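Local coordinates for bifunctional protein PutA (Bdellovibrio bacteriovorus, PDB 5UR2) that probably carries out both steps of proline breakdown to glutamate, pairing a flavin-dependent proline dehydrogenase with an NAD-dependent glutamate semialdehyde dehydrogenase, at residues V236-S244 and R300-E310; Q273-E281 and P322-N333. All coordinates share one frame; numbering follows the deposited sequence.

Interaction 1: residues V236-S244 and R300-E310. With P5F (N-propargylglycine-modified flavin adenine dinucleotide), chain F.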
# COMPACT_ATOMS: atom_id res chain seq x y z
N VAL B 236 -43.43 -17.99 39.73
CA VAL B 236 -42.29 -17.13 39.40
C VAL B 236 -41.41 -17.85 38.39
O VAL B 236 -40.89 -18.94 38.67
CB VAL B 236 -41.49 -16.73 40.64
CG1 VAL B 236 -40.43 -15.71 40.25
CG2 VAL B 236 -42.41 -16.15 41.68
N ASN B 237 -41.25 -17.23 37.22
CA ASN B 237 -40.45 -17.76 36.13
C ASN B 237 -39.21 -16.90 35.95
O ASN B 237 -39.31 -15.67 35.89
CB ASN B 237 -41.26 -17.82 34.84
CG ASN B 237 -40.61 -18.69 33.79
OD1 ASN B 237 -39.68 -18.26 33.11
ND2 ASN B 237 -41.09 -19.92 33.66
N LEU B 238 -38.05 -17.54 35.86
CA LEU B 238 -36.79 -16.85 35.62
C LEU B 238 -36.52 -16.93 34.12
O LEU B 238 -36.42 -18.04 33.58
CB LEU B 238 -35.64 -17.48 36.42
CG LEU B 238 -34.30 -16.73 36.39
CD1 LEU B 238 -34.48 -15.32 36.95
CD2 LEU B 238 -33.21 -17.47 37.15
N ASP B 239 -36.46 -15.77 33.46
CA ASP B 239 -36.18 -15.76 32.03
C ASP B 239 -34.73 -16.14 31.76
O ASP B 239 -33.89 -16.21 32.67
CB ASP B 239 -36.52 -14.40 31.40
CG ASP B 239 -38.03 -14.15 31.28
OD1 ASP B 239 -38.82 -15.12 31.25
OD2 ASP B 239 -38.45 -12.98 31.18
N MET B 240 -34.43 -16.39 30.49
CA MET B 240 -33.06 -16.67 30.07
C MET B 240 -32.62 -15.60 29.09
O MET B 240 -33.28 -15.38 28.06
CB MET B 240 -32.93 -18.04 29.41
CG MET B 240 -31.48 -18.38 29.14
SD MET B 240 -30.51 -18.48 30.65
CE MET B 240 -31.09 -20.08 31.23
N GLU B 241 -31.51 -14.95 29.42
CA GLU B 241 -30.96 -13.87 28.62
C GLU B 241 -29.86 -14.39 27.70
O GLU B 241 -29.90 -15.56 27.29
CB GLU B 241 -30.47 -12.74 29.54
CG GLU B 241 -31.62 -12.11 30.33
CD GLU B 241 -31.16 -11.37 31.59
OE1 GLU B 241 -30.77 -12.05 32.56
OE2 GLU B 241 -31.20 -10.11 31.61
N GLN B 242 -28.88 -13.55 27.38
CA GLN B 242 -27.87 -13.88 26.38
C GLN B 242 -26.93 -14.98 26.87
O GLN B 242 -26.88 -15.33 28.05
CB GLN B 242 -27.07 -12.64 25.98
CG GLN B 242 -26.29 -12.02 27.10
CD GLN B 242 -27.11 -11.04 27.94
OE1 GLN B 242 -28.31 -10.80 27.68
NE2 GLN B 242 -26.46 -10.47 28.96
N TYR B 243 -26.17 -15.54 25.92
CA TYR B 243 -25.37 -16.72 26.23
C TYR B 243 -24.32 -16.43 27.30
O TYR B 243 -23.98 -17.32 28.09
CB TYR B 243 -24.71 -17.25 24.96
CG TYR B 243 -24.07 -18.62 25.15
CD1 TYR B 243 -24.86 -19.75 25.33
CD2 TYR B 243 -22.69 -18.77 25.17
CE1 TYR B 243 -24.29 -21.00 25.49
CE2 TYR B 243 -22.10 -20.02 25.34
CZ TYR B 243 -22.91 -21.13 25.50
OH TYR B 243 -22.35 -22.38 25.67
N SER B 244 -23.80 -15.20 27.37
CA SER B 244 -22.78 -14.87 28.36
C SER B 244 -23.27 -15.05 29.81
O SER B 244 -22.44 -15.15 30.72
CB SER B 244 -22.29 -13.44 28.17
OG SER B 244 -23.38 -12.53 28.29
N ARG B 300 -39.70 -23.58 30.66
CA ARG B 300 -40.35 -22.93 29.52
C ARG B 300 -39.42 -23.06 28.33
O ARG B 300 -38.37 -22.41 28.27
CB ARG B 300 -40.66 -21.46 29.80
CG ARG B 300 -41.25 -20.76 28.59
CD ARG B 300 -41.17 -19.26 28.72
NE ARG B 300 -41.98 -18.76 29.83
CZ ARG B 300 -41.81 -17.55 30.36
NH1 ARG B 300 -40.84 -16.75 29.89
NH2 ARG B 300 -42.58 -17.15 31.36
N LEU B 301 -39.79 -23.91 27.37
CA LEU B 301 -38.91 -24.20 26.25
C LEU B 301 -39.21 -23.20 25.13
O LEU B 301 -40.34 -23.12 24.65
CB LEU B 301 -39.12 -25.65 25.79
CG LEU B 301 -38.16 -26.20 24.74
CD1 LEU B 301 -36.71 -26.24 25.24
CD2 LEU B 301 -38.63 -27.59 24.30
N VAL B 302 -38.20 -22.40 24.77
CA VAL B 302 -38.31 -21.43 23.70
C VAL B 302 -37.27 -21.79 22.65
O VAL B 302 -36.46 -22.69 22.85
CB VAL B 302 -38.12 -19.97 24.18
CG1 VAL B 302 -38.99 -19.68 25.39
CG2 VAL B 302 -36.65 -19.69 24.52
N LYS B 303 -37.28 -21.07 21.53
CA LYS B 303 -36.17 -21.25 20.60
C LYS B 303 -35.00 -20.32 20.94
O LYS B 303 -33.90 -20.79 21.19
CB LYS B 303 -36.65 -21.09 19.15
CG LYS B 303 -37.47 -22.31 18.79
CD LYS B 303 -38.05 -22.33 17.42
CE LYS B 303 -39.06 -23.48 17.34
NZ LYS B 303 -39.81 -23.50 16.07
N GLY B 304 -35.25 -19.01 21.02
CA GLY B 304 -34.21 -18.07 21.44
C GLY B 304 -34.33 -16.70 20.82
O GLY B 304 -34.65 -16.58 19.63
N ALA B 305 -34.07 -15.65 21.59
CA ALA B 305 -34.32 -14.26 21.17
C ALA B 305 -33.08 -13.50 20.72
O ALA B 305 -33.21 -12.35 20.28
CB ALA B 305 -34.99 -13.48 22.32
N TYR B 306 -31.88 -14.06 20.85
CA TYR B 306 -30.67 -13.26 20.64
C TYR B 306 -29.82 -13.80 19.48
O TYR B 306 -28.59 -13.72 19.52
CB TYR B 306 -29.86 -13.18 21.93
CG TYR B 306 -30.67 -12.76 23.16
CD1 TYR B 306 -30.87 -11.41 23.45
CD2 TYR B 306 -31.21 -13.70 24.03
CE1 TYR B 306 -31.62 -11.01 24.56
CE2 TYR B 306 -31.95 -13.32 25.13
CZ TYR B 306 -32.15 -11.97 25.40
OH TYR B 306 -32.89 -11.58 26.50
N TRP B 307 -30.47 -14.34 18.44
CA TRP B 307 -29.74 -15.08 17.42
C TRP B 307 -28.72 -14.19 16.70
O TRP B 307 -27.54 -14.53 16.62
CB TRP B 307 -30.70 -15.72 16.41
CG TRP B 307 -29.96 -16.66 15.49
CD1 TRP B 307 -29.72 -17.98 15.71
CD2 TRP B 307 -29.33 -16.34 14.24
NE1 TRP B 307 -29.00 -18.51 14.67
CE2 TRP B 307 -28.75 -17.53 13.75
CE3 TRP B 307 -29.20 -15.16 13.49
CZ2 TRP B 307 -28.05 -17.59 12.54
CZ3 TRP B 307 -28.51 -15.21 12.28
CH2 TRP B 307 -27.95 -16.42 11.82
N ASP B 308 -29.18 -13.07 16.14
CA ASP B 308 -28.26 -12.14 15.47
C ASP B 308 -27.16 -11.67 16.42
O ASP B 308 -25.98 -11.65 16.05
CB ASP B 308 -29.01 -10.93 14.91
CG ASP B 308 -29.94 -11.30 13.78
OD1 ASP B 308 -29.44 -11.64 12.69
OD2 ASP B 308 -31.17 -11.26 13.98
N TYR B 309 -27.54 -11.27 17.64
CA TYR B 309 -26.55 -10.82 18.62
C TYR B 309 -25.48 -11.89 18.86
O TYR B 309 -24.28 -11.58 18.88
CB TYR B 309 -27.23 -10.43 19.93
CG TYR B 309 -26.25 -10.21 21.07
CD1 TYR B 309 -25.62 -8.97 21.26
CD2 TYR B 309 -25.93 -11.24 21.95
CE1 TYR B 309 -24.72 -8.77 22.32
CE2 TYR B 309 -25.03 -11.05 23.00
CZ TYR B 309 -24.43 -9.81 23.18
OH TYR B 309 -23.54 -9.64 24.22
N GLU B 310 -25.90 -13.15 19.04
CA GLU B 310 -24.92 -14.18 19.38
C GLU B 310 -23.94 -14.45 18.24
O GLU B 310 -22.74 -14.65 18.48
CB GLU B 310 -25.63 -15.48 19.79
CG GLU B 310 -26.57 -15.41 21.02
CD GLU B 310 -25.87 -15.06 22.33
OE1 GLU B 310 -24.63 -14.95 22.38
OE2 GLU B 310 -26.59 -14.92 23.34
PA P5F F . -40.01 -19.88 14.60
O1A P5F F . -40.49 -21.35 14.35
O2A P5F F . -40.05 -18.96 13.48
O5B P5F F . -38.56 -19.75 15.01
C5B P5F F . -37.79 -18.56 14.94
C4B P5F F . -36.52 -18.76 15.77
O4B P5F F . -35.58 -19.61 15.16
C3B P5F F . -35.73 -17.53 16.11
O3B P5F F . -36.29 -16.80 17.13
C2B P5F F . -34.41 -18.08 16.47
O2B P5F F . -34.44 -18.53 17.78
C1B P5F F . -34.28 -19.25 15.55
N9A P5F F . -33.52 -18.99 14.36
C8A P5F F . -33.75 -18.02 13.39
N7A P5F F . -32.82 -18.14 12.44
C5A P5F F . -31.95 -19.19 12.74
C6A P5F F . -30.82 -19.74 12.15
N6A P5F F . -30.32 -19.23 10.90
N1A P5F F . -30.18 -20.77 12.73
C2A P5F F . -30.61 -21.30 13.89
N3A P5F F . -31.70 -20.76 14.52
C4A P5F F . -32.38 -19.74 13.98
N1 P5F F . -36.41 -16.08 24.04
C2 P5F F . -35.24 -16.15 24.89
O2 P5F F . -34.01 -16.33 24.29
N3 P5F F . -35.36 -16.06 26.31
C4 P5F F . -36.61 -15.88 26.95
O4 P5F F . -36.65 -15.79 28.35
C4X P5F F . -37.84 -15.79 26.06
N5 P5F F . -39.16 -15.47 26.60
C5X P5F F . -40.31 -15.84 25.75
C6 P5F F . -41.65 -16.08 26.37
C7 P5F F . -42.73 -16.52 25.57
C7M P5F F . -44.08 -16.77 26.22
C8 P5F F . -42.56 -16.74 24.17
C8M P5F F . -43.69 -17.21 23.29
C9 P5F F . -41.29 -16.51 23.57
C9A P5F F . -40.15 -16.05 24.41
N10 P5F F . -38.84 -15.84 23.79
C10 P5F F . -37.70 -15.89 24.66
C1' P5F F . -38.64 -15.77 22.32
C2' P5F F . -38.54 -17.16 21.68
O2' P5F F . -37.36 -17.74 22.08
C3' P5F F . -38.60 -17.16 20.15
O3' P5F F . -37.53 -16.45 19.66
C4' P5F F . -39.87 -16.56 19.56
O4' P5F F . -40.89 -16.75 20.48
C5' P5F F . -40.23 -17.05 18.14
O5' P5F F . -40.01 -18.43 17.94
P P5F F . -41.00 -19.43 17.13
O1P P5F F . -41.00 -20.95 17.54
O2P P5F F . -42.35 -18.64 17.23
O3P P5F F . -40.73 -19.01 15.56
C21 P5F F . -38.54 -13.02 27.27
C22 P5F F . -38.91 -14.30 27.03
C23 P5F F . -37.37 -12.69 28.21
O HOH W 1 -23.30 -13.94 24.76
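Asn237 begins the contact by laying its side-chain amide over one face of the Arg300 guanidinium, the two planes only 3° apart and Asn237 CG 3.5 Å from Arg300 NH2. Two residues on, Asp239 reaches the same arginine through one carboxylate oxygen: OD1 forms a salt bridge with Arg300 NH1 at 2.9 Å, although the bend at the hydrogen makes it weak as a hydrogen bond. Its other oxygen, OD2, faces the inactivator carbons attached to the flavin.

Met240 contributes backbone rather than side chain. Met240 N donates to flavin O4 (3.1 Å) and Met240 O accepts from flavin N3 (2.8 Å), so one residue takes the O4 and N3 edge. From the second segment Ala305 N adds a bond to flavin O2 at 2.8 Å, and Gln273 NE2 donates to O2 as well. The same Met240 carbonyl lies in plane at the edge of the Tyr306 ring, whose CE2 also meets Glu241 C at 3.5 Å. That ring is sandwiched, with Gln242 N off-centre over one face and Ala305 CB over the other.

At Tyr243 the polar grip returns. Tyr243 N donates to Glu310 OE2 at 2.7 Å and 158°, reaching the carboxylate from its syn side. A bend in the Glu310 chain (chi2 -63°) helps bring the acid there from the first turn of helix 307-317, and water links its OE1 to Ser244 N, weakly at the serine.

In the (βα)8 barrel, strand 268-273 runs between strands 235-238 and 298-302, and both Asn237 and Arg300 touch its Val271. Strand 194-197 flanks Asn237 and Asp239 on the far side, while helix 246-257 packs against Leu238 and Met240.

Interaction 2: residues Q273-E281 and P322-N333. With P5F (N-propargylglycine-modified flavin adenine dinucleotide), chain F.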
# COMPACT_ATOMS: atom_id res chain seq x y z
N GLN B 273 -33.33 -22.33 25.93
CA GLN B 273 -33.36 -21.87 24.53
C GLN B 273 -32.85 -22.98 23.62
O GLN B 273 -31.65 -23.28 23.60
CB GLN B 273 -32.52 -20.60 24.35
CG GLN B 273 -32.97 -19.42 25.22
CD GLN B 273 -31.81 -18.62 25.78
OE1 GLN B 273 -30.80 -19.19 26.19
NE2 GLN B 273 -31.96 -17.29 25.82
N ALA B 274 -33.75 -23.57 22.83
CA ALA B 274 -33.38 -24.68 21.97
C ALA B 274 -32.45 -24.27 20.83
O ALA B 274 -31.88 -25.15 20.18
CB ALA B 274 -34.64 -25.35 21.39
N TYR B 275 -32.28 -22.99 20.55
CA TYR B 275 -31.34 -22.67 19.49
C TYR B 275 -29.89 -22.73 19.96
O TYR B 275 -28.99 -22.50 19.14
CB TYR B 275 -31.67 -21.30 18.86
CG TYR B 275 -31.35 -20.02 19.63
CD1 TYR B 275 -30.97 -20.03 20.98
CD2 TYR B 275 -31.47 -18.78 18.99
CE1 TYR B 275 -30.69 -18.82 21.66
CE2 TYR B 275 -31.20 -17.58 19.65
CZ TYR B 275 -30.81 -17.60 20.97
OH TYR B 275 -30.56 -16.39 21.60
N LEU B 276 -29.65 -23.02 21.24
CA LEU B 276 -28.30 -23.20 21.74
C LEU B 276 -27.82 -24.63 21.51
O LEU B 276 -28.58 -25.59 21.70
CB LEU B 276 -28.20 -22.89 23.24
CG LEU B 276 -28.45 -21.42 23.62
CD1 LEU B 276 -28.31 -21.22 25.13
CD2 LEU B 276 -27.53 -20.48 22.83
N ARG B 277 -26.54 -24.76 21.12
CA ARG B 277 -25.96 -26.08 20.89
C ARG B 277 -25.93 -26.94 22.16
O ARG B 277 -26.00 -28.18 22.07
CB ARG B 277 -24.55 -25.95 20.30
CG ARG B 277 -24.53 -25.28 18.93
CD ARG B 277 -23.12 -24.94 18.40
NE ARG B 277 -23.25 -24.18 17.15
CZ ARG B 277 -23.45 -24.72 15.95
NH1 ARG B 277 -23.52 -26.04 15.80
NH2 ARG B 277 -23.60 -23.95 14.89
N ASP B 278 -25.85 -26.33 23.34
CA ASP B 278 -25.73 -27.11 24.57
C ASP B 278 -27.05 -27.26 25.30
O ASP B 278 -27.09 -27.79 26.42
CB ASP B 278 -24.64 -26.51 25.49
CG ASP B 278 -24.95 -25.10 25.97
OD1 ASP B 278 -26.09 -24.62 25.78
OD2 ASP B 278 -24.02 -24.47 26.54
N SER B 279 -28.16 -26.88 24.67
CA SER B 279 -29.43 -26.87 25.37
C SER B 279 -29.96 -28.28 25.65
O SER B 279 -30.61 -28.50 26.68
CB SER B 279 -30.43 -26.04 24.56
OG SER B 279 -30.52 -26.50 23.20
N PHE B 280 -29.72 -29.25 24.76
CA PHE B 280 -30.20 -30.60 25.09
C PHE B 280 -29.44 -31.16 26.29
O PHE B 280 -30.04 -31.83 27.14
CB PHE B 280 -30.11 -31.53 23.88
CG PHE B 280 -30.62 -32.93 24.14
CD1 PHE B 280 -31.95 -33.14 24.55
CD2 PHE B 280 -29.82 -34.05 23.91
CE1 PHE B 280 -32.44 -34.44 24.79
CE2 PHE B 280 -30.29 -35.33 24.13
CZ PHE B 280 -31.61 -35.54 24.57
N GLU B 281 -28.14 -30.89 26.39
CA GLU B 281 -27.41 -31.33 27.58
C GLU B 281 -27.95 -30.65 28.84
O GLU B 281 -28.05 -31.30 29.89
CB GLU B 281 -25.92 -31.08 27.41
CG GLU B 281 -25.24 -32.11 26.51
CD GLU B 281 -23.88 -31.64 25.99
OE1 GLU B 281 -23.83 -30.77 25.10
OE2 GLU B 281 -22.86 -32.15 26.50
N PRO B 322 -22.33 -20.01 19.68
CA PRO B 322 -23.10 -20.90 20.56
C PRO B 322 -24.47 -21.29 20.03
O PRO B 322 -25.06 -22.23 20.57
CB PRO B 322 -23.23 -20.09 21.86
CG PRO B 322 -23.26 -18.70 21.41
CD PRO B 322 -22.28 -18.64 20.23
N VAL B 323 -25.01 -20.59 19.03
CA VAL B 323 -26.30 -20.95 18.44
C VAL B 323 -26.06 -21.81 17.21
O VAL B 323 -25.00 -21.76 16.58
CB VAL B 323 -27.14 -19.70 18.08
CG1 VAL B 323 -27.60 -18.99 19.35
CG2 VAL B 323 -26.34 -18.74 17.20
N TYR B 324 -27.04 -22.66 16.90
CA TYR B 324 -27.09 -23.25 15.57
C TYR B 324 -27.23 -22.13 14.55
O TYR B 324 -27.81 -21.09 14.84
CB TYR B 324 -28.28 -24.21 15.40
CG TYR B 324 -28.30 -25.35 16.36
CD1 TYR B 324 -27.41 -26.42 16.23
CD2 TYR B 324 -29.21 -25.37 17.42
CE1 TYR B 324 -27.44 -27.50 17.12
CE2 TYR B 324 -29.24 -26.43 18.32
CZ TYR B 324 -28.36 -27.48 18.17
OH TYR B 324 -28.40 -28.52 19.06
N THR B 325 -26.69 -22.36 13.35
CA THR B 325 -26.85 -21.35 12.31
C THR B 325 -27.67 -21.87 11.13
O THR B 325 -27.83 -21.16 10.14
CB THR B 325 -25.47 -20.83 11.86
OG1 THR B 325 -24.63 -21.92 11.52
CG2 THR B 325 -24.83 -20.03 13.01
N ASN B 326 -28.22 -23.07 11.23
CA ASN B 326 -29.25 -23.56 10.32
C ASN B 326 -30.56 -23.60 11.11
O ASN B 326 -30.64 -24.27 12.15
CB ASN B 326 -28.85 -24.94 9.79
CG ASN B 326 -29.97 -25.68 9.05
OD1 ASN B 326 -31.03 -25.13 8.77
ND2 ASN B 326 -29.71 -26.93 8.71
N LYS B 327 -31.58 -22.88 10.62
CA LYS B 327 -32.77 -22.72 11.45
C LYS B 327 -33.47 -24.05 11.70
O LYS B 327 -34.10 -24.24 12.75
CB LYS B 327 -33.72 -21.70 10.81
CG LYS B 327 -34.80 -21.20 11.79
CD LYS B 327 -36.16 -21.87 11.51
CE LYS B 327 -37.23 -21.43 12.53
NZ LYS B 327 -38.54 -22.13 12.29
N ALA B 328 -33.39 -24.98 10.75
CA ALA B 328 -33.95 -26.31 10.96
C ALA B 328 -33.26 -27.06 12.10
O ALA B 328 -33.89 -27.90 12.75
CB ALA B 328 -33.89 -27.12 9.66
N GLU B 329 -31.97 -26.78 12.36
CA GLU B 329 -31.32 -27.35 13.55
C GLU B 329 -32.02 -26.92 14.82
O GLU B 329 -32.21 -27.73 15.74
CB GLU B 329 -29.85 -26.95 13.64
CG GLU B 329 -28.90 -27.67 12.72
CD GLU B 329 -27.45 -27.24 12.94
OE1 GLU B 329 -27.13 -26.04 12.78
OE2 GLU B 329 -26.63 -28.12 13.31
N SER B 330 -32.41 -25.64 14.92
CA SER B 330 -33.11 -25.18 16.12
C SER B 330 -34.46 -25.87 16.27
O SER B 330 -34.80 -26.36 17.36
CB SER B 330 -33.28 -23.66 16.08
OG SER B 330 -32.03 -23.02 16.15
N ASP B 331 -35.24 -25.94 15.19
CA ASP B 331 -36.53 -26.63 15.24
C ASP B 331 -36.34 -28.08 15.65
O ASP B 331 -37.00 -28.58 16.57
CB ASP B 331 -37.22 -26.56 13.88
CG ASP B 331 -37.68 -25.14 13.49
OD1 ASP B 331 -37.76 -24.24 14.35
OD2 ASP B 331 -37.98 -24.95 12.30
N ALA B 332 -35.38 -28.77 15.02
CA ALA B 332 -35.18 -30.19 15.31
C ALA B 332 -34.75 -30.40 16.75
O ALA B 332 -35.21 -31.33 17.42
CB ALA B 332 -34.15 -30.80 14.35
N ASN B 333 -33.85 -29.53 17.24
CA ASN B 333 -33.42 -29.62 18.63
C ASN B 333 -34.57 -29.30 19.58
O ASN B 333 -34.68 -29.90 20.66
CB ASN B 333 -32.25 -28.67 18.86
CG ASN B 333 -31.60 -28.89 20.20
OD1 ASN B 333 -31.00 -29.94 20.44
ND2 ASN B 333 -31.72 -27.91 21.08
PA P5F F . -40.01 -19.88 14.60
O1A P5F F . -40.49 -21.35 14.35
O2A P5F F . -40.05 -18.96 13.48
O5B P5F F . -38.56 -19.75 15.01
C5B P5F F . -37.79 -18.56 14.94
C4B P5F F . -36.52 -18.76 15.77
O4B P5F F . -35.58 -19.61 15.16
C3B P5F F . -35.73 -17.53 16.11
O3B P5F F . -36.29 -16.80 17.13
C2B P5F F . -34.41 -18.08 16.47
O2B P5F F . -34.44 -18.53 17.78
C1B P5F F . -34.28 -19.25 15.55
N9A P5F F . -33.52 -18.99 14.36
C8A P5F F . -33.75 -18.02 13.39
N7A P5F F . -32.82 -18.14 12.44
C5A P5F F . -31.95 -19.19 12.74
C6A P5F F . -30.82 -19.74 12.15
N6A P5F F . -30.32 -19.23 10.90
N1A P5F F . -30.18 -20.77 12.73
C2A P5F F . -30.61 -21.30 13.89
N3A P5F F . -31.70 -20.76 14.52
C4A P5F F . -32.38 -19.74 13.98
N1 P5F F . -36.41 -16.08 24.04
C2 P5F F . -35.24 -16.15 24.89
O2 P5F F . -34.01 -16.33 24.29
N3 P5F F . -35.36 -16.06 26.31
C4 P5F F . -36.61 -15.88 26.95
O4 P5F F . -36.65 -15.79 28.35
C4X P5F F . -37.84 -15.79 26.06
N5 P5F F . -39.16 -15.47 26.60
C5X P5F F . -40.31 -15.84 25.75
C6 P5F F . -41.65 -16.08 26.37
C7 P5F F . -42.73 -16.52 25.57
C7M P5F F . -44.08 -16.77 26.22
C8 P5F F . -42.56 -16.74 24.17
C8M P5F F . -43.69 -17.21 23.29
C9 P5F F . -41.29 -16.51 23.57
C9A P5F F . -40.15 -16.05 24.41
N10 P5F F . -38.84 -15.84 23.79
C10 P5F F . -37.70 -15.89 24.66
C1' P5F F . -38.64 -15.77 22.32
C2' P5F F . -38.54 -17.16 21.68
O2' P5F F . -37.36 -17.74 22.08
C3' P5F F . -38.60 -17.16 20.15
O3' P5F F . -37.53 -16.45 19.66
C4' P5F F . -39.87 -16.56 19.56
O4' P5F F . -40.89 -16.75 20.48
C5' P5F F . -40.23 -17.05 18.14
O5' P5F F . -40.01 -18.43 17.94
P P5F F . -41.00 -19.43 17.13
O1P P5F F . -41.00 -20.95 17.54
O2P P5F F . -42.35 -18.64 17.23
O3P P5F F . -40.73 -19.01 15.56
C21 P5F F . -38.54 -13.02 27.27
C22 P5F F . -38.91 -14.30 27.03
C23 P5F F . -37.37 -12.69 28.21
O HOH W 2 -28.77 -29.18 22.00
O HOH W 3 -24.43 -23.56 23.11
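With its CG set between the backbone N and the carbonyl carbon (chi1 74°), Tyr275 swings its ring under Val323, whose CG1 stands 3.6 Å from the centroid of that ring and almost exactly above it, a CH-pi contact. Asn333 uses a different setting: CG lies opposite the backbone N (chi1 -170°), carrying the amide from helix 327-343 into the turn of the first segment. There Asn333 ND2 donates to a lone pair of Ala274 O at 2.9 Å, in the carbonyl plane, and more weakly to Ser279 OG. Ser279 OG in turn gives its own proton to Leu276 O, 2.6 Å away.

Between these groups the backbones meet in a single antiparallel bridge, with Leu276 and Val323 as a non-hydrogen-bonded pair. Tyr324 N bonds to Tyr275 O at 3.0 Å on one side, and Arg277 N to Pro322 O, also at 3.0 Å, on the other; the second bond is nearly straight, at 172°. The extended chain of Arg277 then passes over the Tyr324 ring, with CG 4.3 Å from the centroid of that ring in a second CH-pi contact. Its NE and NH2 both make weak bonds to Val323 O, and NH2 also donates to Thr454.

Ser330 OG, which lies 3.2 Å from Tyr275 CB, donates to adenine N3A of the cofactor at 2.8 Å, and Lys327 NZ reaches the phosphate oxygen O1A.

The pairing is therefore mainly main-chain carbonyls receiving N-H donors, among them, through weak bonds, the charged guanidinium of Arg277. Glu329, also bonded to Thr454, lies near it without a salt bridge, while Lys327, salt-bridged to Asp331, serves the phosphate. The bridge brings two loops together; Gln273 and, weakly, the Thr325 carbonyl add cofactor bonds.

Overall arrangement
Both contacts are largely buried, lie within the proline dehydrogenase barrel, share the modified FAD and span much of it, interaction 1 supplying most of the bonds to the flavin and interaction 2 more of those to the adenine. Interaction 1 runs from the barrel interior out to helix 307-317, using a salt bridge, a stacked amide and an acid that takes a backbone N-H. Interaction 2 joins the loops leading into helices 279-293 and 327-343, lies farther from the centre of the chain and relies on backbone pairing and CH-pi contacts near the adenosine end. Their segments alternate along the chain and touch: Lys303 forms a salt bridge with Asp331, and Tyr306 N probably bonds to Tyr275 OH.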